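Local coordinates for protein phenol hydroxylase component phL (Pseudomonas stutzeri, PDB 3U52) that probably serves as the non-catalytic, largely helical subunit of a multicomponent phenol hydroxylase, partnering the subunit that carries the diiron centre for hydroxylation of phenols, at residues D[227-232]-D[299-304]; D[231-236]-D[311-316]; D[117-122]-D[241-246]; D[292-297]-D[305-310]. All blocks are in the same frame, centred on the assembly; numbering follows the deposited sequence.

Overall arrangement
Helix 211-240 ties interactions 1 and 2 together: consecutive turns of it meet first the end of helix 276-302 and then helix 307-322, with the two centres about 7 Å apart. Interaction 1 holds Tyr227 and Asp232 of the xenon pocket, and interaction 2 shares Asp232 with it. Interaction 4 joins helix 276-302 to helix 307-322 across the short turn between them; its centre lies about 7 Å from that of interaction 1 and 9 Å from that of interaction 2, and Leu229 CD1 packs 3.9 Å from Val305 CG1. Interaction 3 is more remote, about 12 Å from interaction 1 between centres, yet Leu122 O still meets Leu300 CD1 at 3.4 Å.

Interaction 1 (D[227-232]-D[299-304]); sequences YPLVYD and PLAEAS. With XE (xenon), chain B.
Leu229 and Val230 of helix 211-240 present adjacent branched side chains to Leu300 and Ala301, at the last turn of helix 276-302. Leu229 extends its isobutyl fork toward Ala301 because its CG stands opposite the backbone N (chi1 178°), and both prongs straddle that residue's small methyl: CD1 lies 4.1 Å and CD2 4.2 Å from Ala301 CB. Alanine's single methyl lets the leucine fork come close. Val230 uses its CG2 branch, which meets Leu300 CD2 at 3.9 Å, the two side chains running at about a right angle; its other branch, CG1, sits over the centre of the Tyr231 ring. The contact is wholly apolar and buried, as suits helix packing inside the all-helical domain of the methane/phenol/alkene hydroxylase family, to which 227-232 belongs. Leu310 of helix 307-322 adds a further hydrocarbon neighbour to both Leu229 and Ala301. Another side of 227-232 faces the xenon pocket, where Tyr227 O and Asp232 OD1 each lie 3.6 Å from the xenon and Tyr257 completes the lining. Where helix 276-302 ends, Ser304 OG donates to Leu300 O at 2.7 Å, tilted 26° from the carbonyl plane.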
loop_
_atom_site.group_PDB
_atom_site.type_symbol
_atom_site.label_atom_id
_atom_site.label_comp_id
_atom_site.label_asym_id
_atom_site.label_seq_id
_atom_site.Cartn_x
_atom_site.Cartn_y
_atom_site.Cartn_z
ATOM N N TYR D 227 34.792 10.807 12.914
ATOM C CA TYR D 227 34.364 9.766 11.994
ATOM C C TYR D 227 35.469 9.365 11.012
ATOM O O TYR D 227 35.731 8.193 10.884
ATOM C CB TYR D 227 33.028 10.148 11.317
ATOM C CG TYR D 227 31.887 9.669 12.160
ATOM C CD1 TYR D 227 31.512 10.360 13.292
ATOM C CD2 TYR D 227 31.242 8.451 11.864
ATOM C CE1 TYR D 227 30.490 9.905 14.101
ATOM C CE2 TYR D 227 30.211 7.970 12.665
ATOM C CZ TYR D 227 29.854 8.701 13.775
ATOM O OH TYR D 227 28.841 8.247 14.555
ATOM N N PRO D 228 36.116 10.342 10.320
ATOM C CA PRO D 228 37.273 9.910 9.496
ATOM C C PRO D 228 38.377 9.212 10.294
ATOM O O PRO D 228 38.856 8.171 9.861
ATOM C CB PRO D 228 37.776 11.218 8.857
ATOM C CG PRO D 228 36.475 12.140 8.835
ATOM C CD PRO D 228 35.859 11.802 10.186
ATOM N N LEU D 229 38.743 9.748 11.461
ATOM C CA LEU D 229 39.814 9.132 12.250
ATOM C C LEU D 229 39.480 7.700 12.597
ATOM O O LEU D 229 40.292 6.798 12.413
ATOM C CB LEU D 229 40.100 9.918 13.544
ATOM C CG LEU D 229 41.169 9.335 14.489
ATOM C CD1 LEU D 229 42.548 9.310 13.835
ATOM C CD2 LEU D 229 41.200 10.155 15.775
ATOM N N VAL D 230 38.274 7.496 13.108
ATOM C CA VAL D 230 37.870 6.180 13.613
ATOM C C VAL D 230 37.466 5.164 12.506
ATOM O O VAL D 230 37.978 4.029 12.463
ATOM C CB VAL D 230 36.775 6.298 14.690
ATOM C CG1 VAL D 230 36.362 4.892 15.178
ATOM C CG2 VAL D 230 37.277 7.118 15.872
ATOM N N TYR D 231 36.551 5.564 11.622
ATOM C CA TYR D 231 35.970 4.588 10.689
ATOM C C TYR D 231 36.668 4.531 9.352
ATOM O O TYR D 231 36.323 3.671 8.529
ATOM C CB TYR D 231 34.450 4.797 10.532
ATOM C CG TYR D 231 33.736 4.708 11.866
ATOM C CD1 TYR D 231 33.343 5.842 12.539
ATOM C CD2 TYR D 231 33.540 3.488 12.475
ATOM C CE1 TYR D 231 32.706 5.756 13.805
ATOM C CE2 TYR D 231 32.912 3.393 13.706
ATOM C CZ TYR D 231 32.501 4.523 14.360
ATOM O OH TYR D 231 31.895 4.376 15.594
ATOM N N ASP D 232 37.626 5.424 9.133
ATOM C CA ASP D 232 38.530 5.323 8.010
ATOM C C ASP D 232 39.932 4.952 8.442
ATOM O O ASP D 232 40.429 3.885 8.082
ATOM C CB ASP D 232 38.595 6.619 7.239
ATOM C CG ASP D 232 37.466 6.764 6.234
ATOM O OD1 ASP D 232 36.679 5.796 6.032
ATOM O OD2 ASP D 232 37.347 7.878 5.649
ATOM N N PRO D 299 44.745 11.569 22.227
ATOM C CA PRO D 299 45.153 10.294 22.867
ATOM C C PRO D 299 44.647 9.007 22.179
ATOM O O PRO D 299 45.295 7.942 22.274
ATOM C CB PRO D 299 44.580 10.389 24.287
ATOM C CG PRO D 299 43.894 11.662 24.404
ATOM C CD PRO D 299 43.937 12.419 23.112
ATOM N N LEU D 300 43.489 9.088 21.513
ATOM C CA LEU D 300 42.995 7.970 20.740
ATOM C C LEU D 300 43.866 7.715 19.513
ATOM O O LEU D 300 44.180 6.570 19.202
ATOM C CB LEU D 300 41.528 8.196 20.334
ATOM C CG LEU D 300 40.789 7.098 19.548
ATOM C CD1 LEU D 300 40.573 5.816 20.419
ATOM C CD2 LEU D 300 39.450 7.615 19.019
ATOM N N ALA D 301 44.214 8.764 18.778
ATOM C CA ALA D 301 45.062 8.570 17.602
ATOM C C ALA D 301 46.402 7.989 18.067
ATOM O O ALA D 301 46.879 7.030 17.474
ATOM C CB ALA D 301 45.255 9.864 16.811
ATOM N N GLU D 302 46.949 8.515 19.172
ATOM C CA GLU D 302 48.276 8.112 19.652
ATOM C C GLU D 302 48.321 6.636 20.062
ATOM O O GLU D 302 49.359 5.984 19.957
ATOM C CB GLU D 302 48.725 9.000 20.824
ATOM C CG GLU D 302 49.208 10.390 20.381
ATOM C CD GLU D 302 49.508 11.376 21.534
ATOM O OE1 GLU D 302 50.170 12.401 21.230
ATOM O OE2 GLU D 302 49.090 11.170 22.714
ATOM N N ALA D 303 47.188 6.132 20.546
ATOM C CA ALA D 303 47.095 4.775 21.073
ATOM C C ALA D 303 46.799 3.749 19.980
ATOM O O ALA D 303 46.641 2.570 20.265
ATOM C CB ALA D 303 46.044 4.716 22.164
ATOM N N SER D 304 46.716 4.208 18.733
ATOM C CA SER D 304 46.224 3.361 17.644
ATOM C C SER D 304 46.984 3.678 16.379
ATOM O O SER D 304 48.067 3.135 16.147
ATOM C CB SER D 304 44.691 3.525 17.430
ATOM O OG SER D 304 44.343 4.867 17.102
HETATM XE XE XE B . 34.167 7.876 7.644
#

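Interaction 2 (D[231-236]-D[311-316]); sequences YDKMDQ and NEARAE. With XE (xenon), chain B.
Lys233 carries this contact through its ammonium group, which is shared by two glutamates one helical turn apart. Lys233 NZ donates to Glu316 OE1 at 3.1 Å, meeting that oxygen on the syn side and 27° out of the carboxylate plane; the two side chains come from opposite directions. A weaker salt-bridge bond of 3.4 Å runs from Lys233 NZ to Glu312 OE1. Lysine suits the place because its long chain can span an axis separation of 11.2 Å and bend at the end: chi4 of -64° turns NZ toward both acceptors, while CE lies 4.4 Å from Ala313 CB, whose small methyl leaves room for the aliphatic stem. A methionine in its place would probably leave Glu312 and Glu316 without their shared positive partner, so that their carboxylates would be freer to swing away. The lysine charge is also likely to ease the nearness of Asp232 OD2 and Glu316 OE2, like charges 5.7 Å apart. Farther out on the same helices, Arg314 pairs with Glu290, linking helix 307-322 to helix 276-302, and Asp235 forms a salt bridge with Arg105 of the second subunit. The helices run nearly antiparallel, at 159°, and the whole is an interhelical salt-bridge network in an all-helical domain, beside Asp232, one of the three residues that line the xenon pocket.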
loop_
_atom_site.group_PDB
_atom_site.type_symbol
_atom_site.label_atom_id
_atom_site.label_comp_id
_atom_site.label_asym_id
_atom_site.label_seq_id
_atom_site.Cartn_x
_atom_site.Cartn_y
_atom_site.Cartn_z
ATOM N N TYR D 231 36.551 5.564 11.622
ATOM C CA TYR D 231 35.970 4.588 10.689
ATOM C C TYR D 231 36.668 4.531 9.352
ATOM O O TYR D 231 36.323 3.671 8.529
ATOM C CB TYR D 231 34.450 4.797 10.532
ATOM C CG TYR D 231 33.736 4.708 11.866
ATOM C CD1 TYR D 231 33.343 5.842 12.539
ATOM C CD2 TYR D 231 33.540 3.488 12.475
ATOM C CE1 TYR D 231 32.706 5.756 13.805
ATOM C CE2 TYR D 231 32.912 3.393 13.706
ATOM C CZ TYR D 231 32.501 4.523 14.360
ATOM O OH TYR D 231 31.895 4.376 15.594
ATOM N N ASP D 232 37.626 5.424 9.133
ATOM C CA ASP D 232 38.530 5.323 8.010
ATOM C C ASP D 232 39.932 4.952 8.442
ATOM O O ASP D 232 40.429 3.885 8.082
ATOM C CB ASP D 232 38.595 6.619 7.239
ATOM C CG ASP D 232 37.466 6.764 6.234
ATOM O OD1 ASP D 232 36.679 5.796 6.032
ATOM O OD2 ASP D 232 37.347 7.878 5.649
ATOM N N LYS D 233 40.577 5.841 9.202
ATOM C CA LYS D 233 41.993 5.637 9.545
ATOM C C LYS D 233 42.236 4.516 10.552
ATOM O O LYS D 233 43.006 3.598 10.263
ATOM C CB LYS D 233 42.674 6.972 9.898
ATOM C CG LYS D 233 42.713 7.820 8.647
ATOM C CD LYS D 233 43.082 9.239 8.917
ATOM C CE LYS D 233 42.429 10.225 7.939
ATOM N NZ LYS D 233 42.872 10.047 6.527
ATOM N N MET D 234 41.556 4.541 11.700
ATOM C CA MET D 234 41.627 3.412 12.612
ATOM C C MET D 234 41.165 2.121 11.932
ATOM O O MET D 234 41.767 1.058 12.148
ATOM C CB MET D 234 40.804 3.688 13.849
ATOM C CG MET D 234 41.357 3.106 15.105
ATOM S SD MET D 234 40.657 3.909 16.604
ATOM C CE MET D 234 41.004 5.632 16.219
ATOM N N ASP D 235 40.122 2.204 11.094
ATOM C CA ASP D 235 39.585 1.023 10.415
ATOM C C ASP D 235 40.666 0.295 9.575
ATOM O O ASP D 235 40.814 -0.932 9.646
ATOM C CB ASP D 235 38.360 1.402 9.575
ATOM C CG ASP D 235 37.732 0.200 8.850
ATOM O OD1 ASP D 235 37.113 -0.642 9.517
ATOM O OD2 ASP D 235 37.842 0.125 7.605
ATOM N N GLN D 236 41.441 1.045 8.818
ATOM C CA GLN D 236 42.603 0.459 8.126
ATOM C C GLN D 236 43.590 -0.211 9.094
ATOM O O GLN D 236 44.075 -1.312 8.841
ATOM C CB GLN D 236 43.365 1.532 7.346
ATOM C CG GLN D 236 42.548 2.183 6.244
ATOM C CD GLN D 236 43.380 3.140 5.398
ATOM O OE1 GLN D 236 44.543 2.849 5.078
ATOM N NE2 GLN D 236 42.781 4.289 5.021
ATOM N N ASN D 311 46.176 14.241 12.187
ATOM C CA ASN D 311 46.555 15.474 11.484
ATOM C C ASN D 311 45.933 15.537 10.119
ATOM O O ASN D 311 45.512 16.600 9.683
ATOM C CB ASN D 311 48.073 15.645 11.447
ATOM C CG ASN D 311 48.650 15.915 12.839
ATOM O OD1 ASN D 311 47.957 16.452 13.728
ATOM N ND2 ASN D 311 49.898 15.515 13.053
ATOM N N GLU D 312 45.834 14.391 9.460
ATOM C CA GLU D 312 45.134 14.314 8.165
ATOM C C GLU D 312 43.621 14.547 8.273
ATOM O O GLU D 312 43.015 15.087 7.361
ATOM C CB GLU D 312 45.361 12.962 7.514
ATOM C CG GLU D 312 46.801 12.673 7.171
ATOM C CD GLU D 312 46.949 11.297 6.576
ATOM O OE1 GLU D 312 46.175 10.417 7.002
ATOM O OE2 GLU D 312 47.809 11.100 5.673
ATOM N N ALA D 313 43.018 14.110 9.379
ATOM C CA ALA D 313 41.581 14.292 9.568
ATOM C C ALA D 313 41.318 15.766 9.820
ATOM O O ALA D 313 40.325 16.323 9.319
ATOM C CB ALA D 313 41.040 13.411 10.703
ATOM N N ARG D 314 42.242 16.415 10.543
ATOM C CA ARG D 314 42.144 17.843 10.793
ATOM C C ARG D 314 42.279 18.636 9.507
ATOM O O ARG D 314 41.604 19.655 9.313
ATOM C CB ARG D 314 43.192 18.285 11.821
ATOM C CG ARG D 314 42.945 19.647 12.365
ATOM C CD ARG D 314 44.055 20.064 13.266
ATOM N NE ARG D 314 43.588 21.084 14.200
ATOM C CZ ARG D 314 44.289 21.496 15.249
ATOM N NH1 ARG D 314 45.494 20.977 15.469
ATOM N NH2 ARG D 314 43.790 22.427 16.059
ATOM N N ALA D 315 43.155 18.156 8.625
ATOM C CA ALA D 315 43.399 18.833 7.359
ATOM C C ALA D 315 42.160 18.686 6.489
ATOM O O ALA D 315 41.757 19.628 5.829
ATOM C CB ALA D 315 44.623 18.228 6.642
ATOM N N GLU D 316 41.575 17.489 6.480
ATOM C CA GLU D 316 40.315 17.251 5.753
ATOM C C GLU D 316 39.151 18.152 6.243
ATOM O O GLU D 316 38.486 18.804 5.433
ATOM C CB GLU D 316 39.964 15.762 5.762
ATOM C CG GLU D 316 41.031 14.877 5.053
ATOM C CD GLU D 316 40.881 13.359 5.349
ATOM O OE1 GLU D 316 41.822 12.565 5.048
ATOM O OE2 GLU D 316 39.816 12.962 5.881
HETATM XE XE XE B . 34.167 7.876 7.644
#

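Interaction 3 (D[117-122]-D[241-246]); sequences KQLLRL and QGAEDV
Leu119 and Val246 form the tight part of this contact, reaching tip to tip until Leu119 CD1 stands 3.6 Å from Val246 CG1. The leucine's CG is anti to the carbonyl carbon (chi1 -64°), which aims both methyls toward the other segment, and CD2 packs more loosely on Ala243 CB at 4.4 Å. Branched aliphatic groups fit here because the site is buried, with Ile174 of helix 147-175 beside the leucine and Phe238 beside the valine. The other half of the contact is polar and slacker. There the amides of Gln118 and Gln241 are turned 80° against each other. As modelled, Gln241 NE2 gives Gln118 OE1 a weak bond of 3.3 Å, but the two NE2 atoms, both donors, stand 2.9 Å apart, so the amide assignment, and with it this bond, is uncertain. A water bridges this partly exposed side, donating to Gln118 OE1 at 2.7 Å and to Gln241 O at 2.8 Å. At Gly242, whose positive phi of 83° favours glycine, the backbone closes helix 211-240 in a Schellman motif, and a type I beta turn from Ala243 to Val246 then leads toward the short helix 246-249.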
loop_
_atom_site.group_PDB
_atom_site.type_symbol
_atom_site.label_atom_id
_atom_site.label_comp_id
_atom_site.label_asym_id
_atom_site.label_seq_id
_atom_site.Cartn_x
_atom_site.Cartn_y
_atom_site.Cartn_z
ATOM N N LYS D 117 40.483 -6.706 23.972
ATOM C CA LYS D 117 40.623 -5.579 24.901
ATOM C C LYS D 117 40.881 -4.289 24.159
ATOM O O LYS D 117 40.354 -3.259 24.529
ATOM C CB LYS D 117 41.676 -5.845 25.976
ATOM C CG LYS D 117 41.108 -6.582 27.236
ATOM C CD LYS D 117 40.220 -7.834 26.892
ATOM C CE LYS D 117 39.588 -8.488 28.126
ATOM N NZ LYS D 117 38.381 -9.283 27.716
ATOM N N GLN D 118 41.668 -4.360 23.087
ATOM C CA GLN D 118 41.875 -3.228 22.189
ATOM C C GLN D 118 40.554 -2.702 21.621
ATOM O O GLN D 118 40.415 -1.509 21.434
ATOM C CB GLN D 118 42.801 -3.581 21.017
ATOM C CG GLN D 118 44.300 -3.683 21.367
ATOM C CD GLN D 118 45.183 -3.963 20.127
ATOM O OE1 GLN D 118 45.106 -5.035 19.527
ATOM N NE2 GLN D 118 46.023 -2.996 19.756
ATOM N N LEU D 119 39.602 -3.579 21.319
ATOM C CA LEU D 119 38.282 -3.105 20.853
ATOM C C LEU D 119 37.476 -2.473 21.962
ATOM O O LEU D 119 36.827 -1.448 21.761
ATOM C CB LEU D 119 37.486 -4.240 20.231
ATOM C CG LEU D 119 38.064 -4.863 18.957
ATOM C CD1 LEU D 119 37.154 -5.963 18.478
ATOM C CD2 LEU D 119 38.293 -3.823 17.842
ATOM N N LEU D 120 37.513 -3.096 23.133
ATOM C CA LEU D 120 36.804 -2.582 24.296
ATOM C C LEU D 120 37.359 -1.230 24.737
ATOM O O LEU D 120 36.655 -0.424 25.368
ATOM C CB LEU D 120 36.892 -3.577 25.439
ATOM C CG LEU D 120 36.173 -4.894 25.186
ATOM C CD1 LEU D 120 36.140 -5.756 26.462
ATOM C CD2 LEU D 120 34.753 -4.601 24.632
ATOM N N ARG D 121 38.630 -0.996 24.412
ATOM C CA ARG D 121 39.348 0.197 24.867
ATOM C C ARG D 121 39.370 1.307 23.818
ATOM O O ARG D 121 39.309 2.491 24.177
ATOM C CB ARG D 121 40.790 -0.153 25.325
ATOM C CG ARG D 121 41.619 1.059 25.741
ATOM C CD ARG D 121 42.956 0.657 26.390
ATOM N NE ARG D 121 43.616 1.818 26.993
ATOM C CZ ARG D 121 44.655 2.472 26.475
ATOM N NH1 ARG D 121 45.228 2.078 25.331
ATOM N NH2 ARG D 121 45.150 3.513 27.137
ATOM N N LEU D 122 39.457 0.943 22.540
ATOM C CA LEU D 122 39.620 1.961 21.502
ATOM C C LEU D 122 38.318 2.297 20.762
ATOM O O LEU D 122 38.133 3.432 20.343
ATOM C CB LEU D 122 40.687 1.519 20.502
ATOM C CG LEU D 122 42.056 1.282 21.155
ATOM C CD1 LEU D 122 43.036 0.749 20.117
ATOM C CD2 LEU D 122 42.562 2.583 21.791
ATOM N N GLN D 241 46.235 -5.238 13.227
ATOM C CA GLN D 241 46.066 -5.772 14.595
ATOM C C GLN D 241 45.338 -7.112 14.638
ATOM O O GLN D 241 45.129 -7.676 15.702
ATOM C CB GLN D 241 45.274 -4.775 15.456
ATOM C CG GLN D 241 45.961 -3.457 15.651
ATOM C CD GLN D 241 47.356 -3.631 16.211
ATOM O OE1 GLN D 241 48.333 -3.417 15.503
ATOM N NE2 GLN D 241 47.453 -4.052 17.463
ATOM N N GLY D 242 44.945 -7.612 13.472
ATOM C CA GLY D 242 44.186 -8.856 13.407
ATOM C C GLY D 242 42.689 -8.714 13.624
ATOM O O GLY D 242 42.002 -9.722 13.793
ATOM N N ALA D 243 42.180 -7.478 13.602
ATOM C CA ALA D 243 40.776 -7.206 13.943
ATOM C C ALA D 243 39.935 -6.794 12.729
ATOM O O ALA D 243 38.873 -6.183 12.875
ATOM C CB ALA D 243 40.711 -6.152 15.027
ATOM N N GLU D 244 40.432 -7.122 11.540
ATOM C CA GLU D 244 39.854 -6.731 10.253
ATOM C C GLU D 244 38.327 -6.993 10.162
ATOM O O GLU D 244 37.605 -6.203 9.578
ATOM C CB GLU D 244 40.638 -7.431 9.106
ATOM C CG GLU D 244 40.276 -6.999 7.657
ATOM C CD GLU D 244 40.605 -8.083 6.544
ATOM O OE1 GLU D 244 41.719 -8.689 6.572
ATOM O OE2 GLU D 244 39.737 -8.310 5.631
ATOM N N ASP D 245 37.843 -8.089 10.758
ATOM C CA ASP D 245 36.413 -8.441 10.671
ATOM C C ASP D 245 35.429 -7.415 11.287
ATOM O O ASP D 245 34.293 -7.347 10.882
ATOM C CB ASP D 245 36.159 -9.863 11.190
ATOM C CG ASP D 245 36.849 -10.952 10.304
ATOM O OD1 ASP D 245 37.331 -10.621 9.204
ATOM O OD2 ASP D 245 36.903 -12.138 10.706
ATOM N N VAL D 246 35.868 -6.588 12.223
ATOM C CA VAL D 246 34.982 -5.519 12.733
ATOM C C VAL D 246 34.588 -4.486 11.674
ATOM O O VAL D 246 33.639 -3.774 11.880
ATOM C CB VAL D 246 35.546 -4.760 13.984
ATOM C CG1 VAL D 246 36.038 -5.742 15.024
ATOM C CG2 VAL D 246 36.629 -3.817 13.569
HETATM O O HOH W 1 45.405 -7.475 18.462
#

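Interaction 4 (D[292-297]-D[305-310]); sequences QAYEAL and VGIDGL
The ring of Tyr294 is sandwiched: over one face lies Leu310 CD2, 4.1 Å from the ring centroid and 28° off its normal in a CH-pi contact, while the opposite face receives the guanidinium of Arg314 in a cation-pi interaction. Ile307 CD1 approaches obliquely near the phenol end, 3.7 Å from Tyr294 OH, and that hydroxyl is hydrogen-bonded to Asn311. Tyr294 holds CG anti to its own N (chi1 174°), which swings the ring out over helix 307-322. A leucine here would probably leave Asn311 without its hydroxyl partner and deprive Arg314 and Leu310 of the flat surface between them. These side chains fasten helix 276-302 to helix 307-322 in a helical hairpin, the chain turning back between them; in the turn, Gly306 has a phi of 103°, a value suited to glycine, and at Gly309 a side chain would run into Val305 CG1. Leu310 is the wedge between the two helices. Its CD2 lies 3.3 Å from Tyr294 O and 3.8 Å from Leu297 CB, and its CD1 reaches Leu297 CD1 at 4.0 Å, the two leucines meeting at about a right angle. Met225 of helix 211-240 and Met198 of helix 196-205 pack against Leu297.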
loop_
_atom_site.group_PDB
_atom_site.type_symbol
_atom_site.label_atom_id
_atom_site.label_comp_id
_atom_site.label_asym_id
_atom_site.label_seq_id
_atom_site.Cartn_x
_atom_site.Cartn_y
_atom_site.Cartn_z
ATOM N N GLN D 292 39.816 21.942 20.766
ATOM C CA GLN D 292 39.389 21.036 21.837
ATOM C C GLN D 292 38.992 19.665 21.292
ATOM O O GLN D 292 39.241 18.653 21.923
ATOM C CB GLN D 292 38.230 21.637 22.592
ATOM C CG GLN D 292 38.643 22.871 23.365
ATOM C CD GLN D 292 37.522 23.409 24.150
ATOM O OE1 GLN D 292 37.029 22.750 25.074
ATOM N NE2 GLN D 292 37.084 24.617 23.804
ATOM N N ALA D 293 38.383 19.667 20.098
ATOM C CA ALA D 293 38.035 18.462 19.350
ATOM C C ALA D 293 39.283 17.681 18.957
ATOM O O ALA D 293 39.354 16.454 19.131
ATOM C CB ALA D 293 37.195 18.825 18.110
ATOM N N TYR D 294 40.283 18.393 18.460
ATOM C CA TYR D 294 41.575 17.789 18.119
ATOM C C TYR D 294 42.287 17.225 19.335
ATOM O O TYR D 294 42.779 16.084 19.329
ATOM C CB TYR D 294 42.450 18.871 17.483
ATOM C CG TYR D 294 43.860 18.428 17.208
ATOM C CD1 TYR D 294 44.168 17.746 16.034
ATOM C CD2 TYR D 294 44.891 18.688 18.136
ATOM C CE1 TYR D 294 45.486 17.345 15.758
ATOM C CE2 TYR D 294 46.214 18.279 17.884
ATOM C CZ TYR D 294 46.502 17.629 16.688
ATOM O OH TYR D 294 47.785 17.244 16.417
ATOM N N GLU D 295 42.328 18.016 20.397
ATOM C CA GLU D 295 42.985 17.572 21.614
ATOM C C GLU D 295 42.261 16.393 22.289
ATOM O O GLU D 295 42.901 15.552 22.947
ATOM C CB GLU D 295 43.228 18.769 22.564
ATOM C CG GLU D 295 42.335 18.841 23.808
ATOM C CD GLU D 295 42.877 19.792 24.893
ATOM O OE1 GLU D 295 43.162 19.278 26.009
ATOM O OE2 GLU D 295 43.014 21.035 24.629
ATOM N N ALA D 296 40.936 16.300 22.110
ATOM C CA ALA D 296 40.168 15.159 22.647
ATOM C C ALA D 296 40.411 13.852 21.872
ATOM O O ALA D 296 40.341 12.764 22.434
ATOM C CB ALA D 296 38.694 15.491 22.702
ATOM N N LEU D 297 40.661 13.972 20.574
ATOM C CA LEU D 297 40.970 12.843 19.722
ATOM C C LEU D 297 42.429 12.417 19.786
ATOM O O LEU D 297 42.745 11.308 19.431
ATOM C CB LEU D 297 40.604 13.180 18.284
ATOM C CG LEU D 297 39.089 13.334 18.102
ATOM C CD1 LEU D 297 38.804 13.992 16.817
ATOM C CD2 LEU D 297 38.331 11.941 18.247
ATOM N N VAL D 305 46.432 4.570 15.572
ATOM C CA VAL D 305 46.895 4.734 14.194
ATOM C C VAL D 305 48.067 5.749 14.083
ATOM O O VAL D 305 48.772 5.770 13.086
ATOM C CB VAL D 305 45.680 5.030 13.213
ATOM C CG1 VAL D 305 45.049 6.396 13.502
ATOM C CG2 VAL D 305 46.105 4.941 11.770
ATOM N N GLY D 306 48.274 6.561 15.123
ATOM C CA GLY D 306 49.386 7.521 15.192
ATOM C C GLY D 306 48.885 8.916 14.921
ATOM O O GLY D 306 47.880 9.088 14.218
ATOM N N ILE D 307 49.572 9.917 15.469
ATOM C CA ILE D 307 49.117 11.312 15.375
ATOM C C ILE D 307 48.919 11.835 13.932
ATOM O O ILE D 307 48.137 12.753 13.703
ATOM C CB ILE D 307 50.040 12.275 16.192
ATOM C CG1 ILE D 307 49.414 13.670 16.344
ATOM C CG2 ILE D 307 51.440 12.355 15.568
ATOM C CD1 ILE D 307 48.322 13.759 17.428
ATOM N N ASP D 308 49.630 11.261 12.973
ATOM C CA ASP D 308 49.516 11.663 11.568
ATOM C C ASP D 308 48.145 11.368 10.974
ATOM O O ASP D 308 47.699 12.081 10.083
ATOM C CB ASP D 308 50.591 10.972 10.742
ATOM C CG ASP D 308 51.995 11.220 11.301
ATOM O OD1 ASP D 308 52.513 12.366 11.144
ATOM O OD2 ASP D 308 52.559 10.274 11.923
ATOM N N GLY D 309 47.501 10.307 11.470
ATOM C CA GLY D 309 46.136 9.973 11.118
ATOM C C GLY D 309 45.188 11.079 11.552
ATOM O O GLY D 309 44.339 11.502 10.769
ATOM N N LEU D 310 45.349 11.563 12.794
ATOM C CA LEU D 310 44.581 12.731 13.286
ATOM C C LEU D 310 44.907 14.043 12.541
ATOM O O LEU D 310 44.014 14.862 12.275
ATOM C CB LEU D 310 44.695 12.917 14.816
ATOM C CG LEU D 310 43.832 14.058 15.392
ATOM C CD1 LEU D 310 42.322 13.992 14.991
ATOM C CD2 LEU D 310 43.967 14.150 16.903
#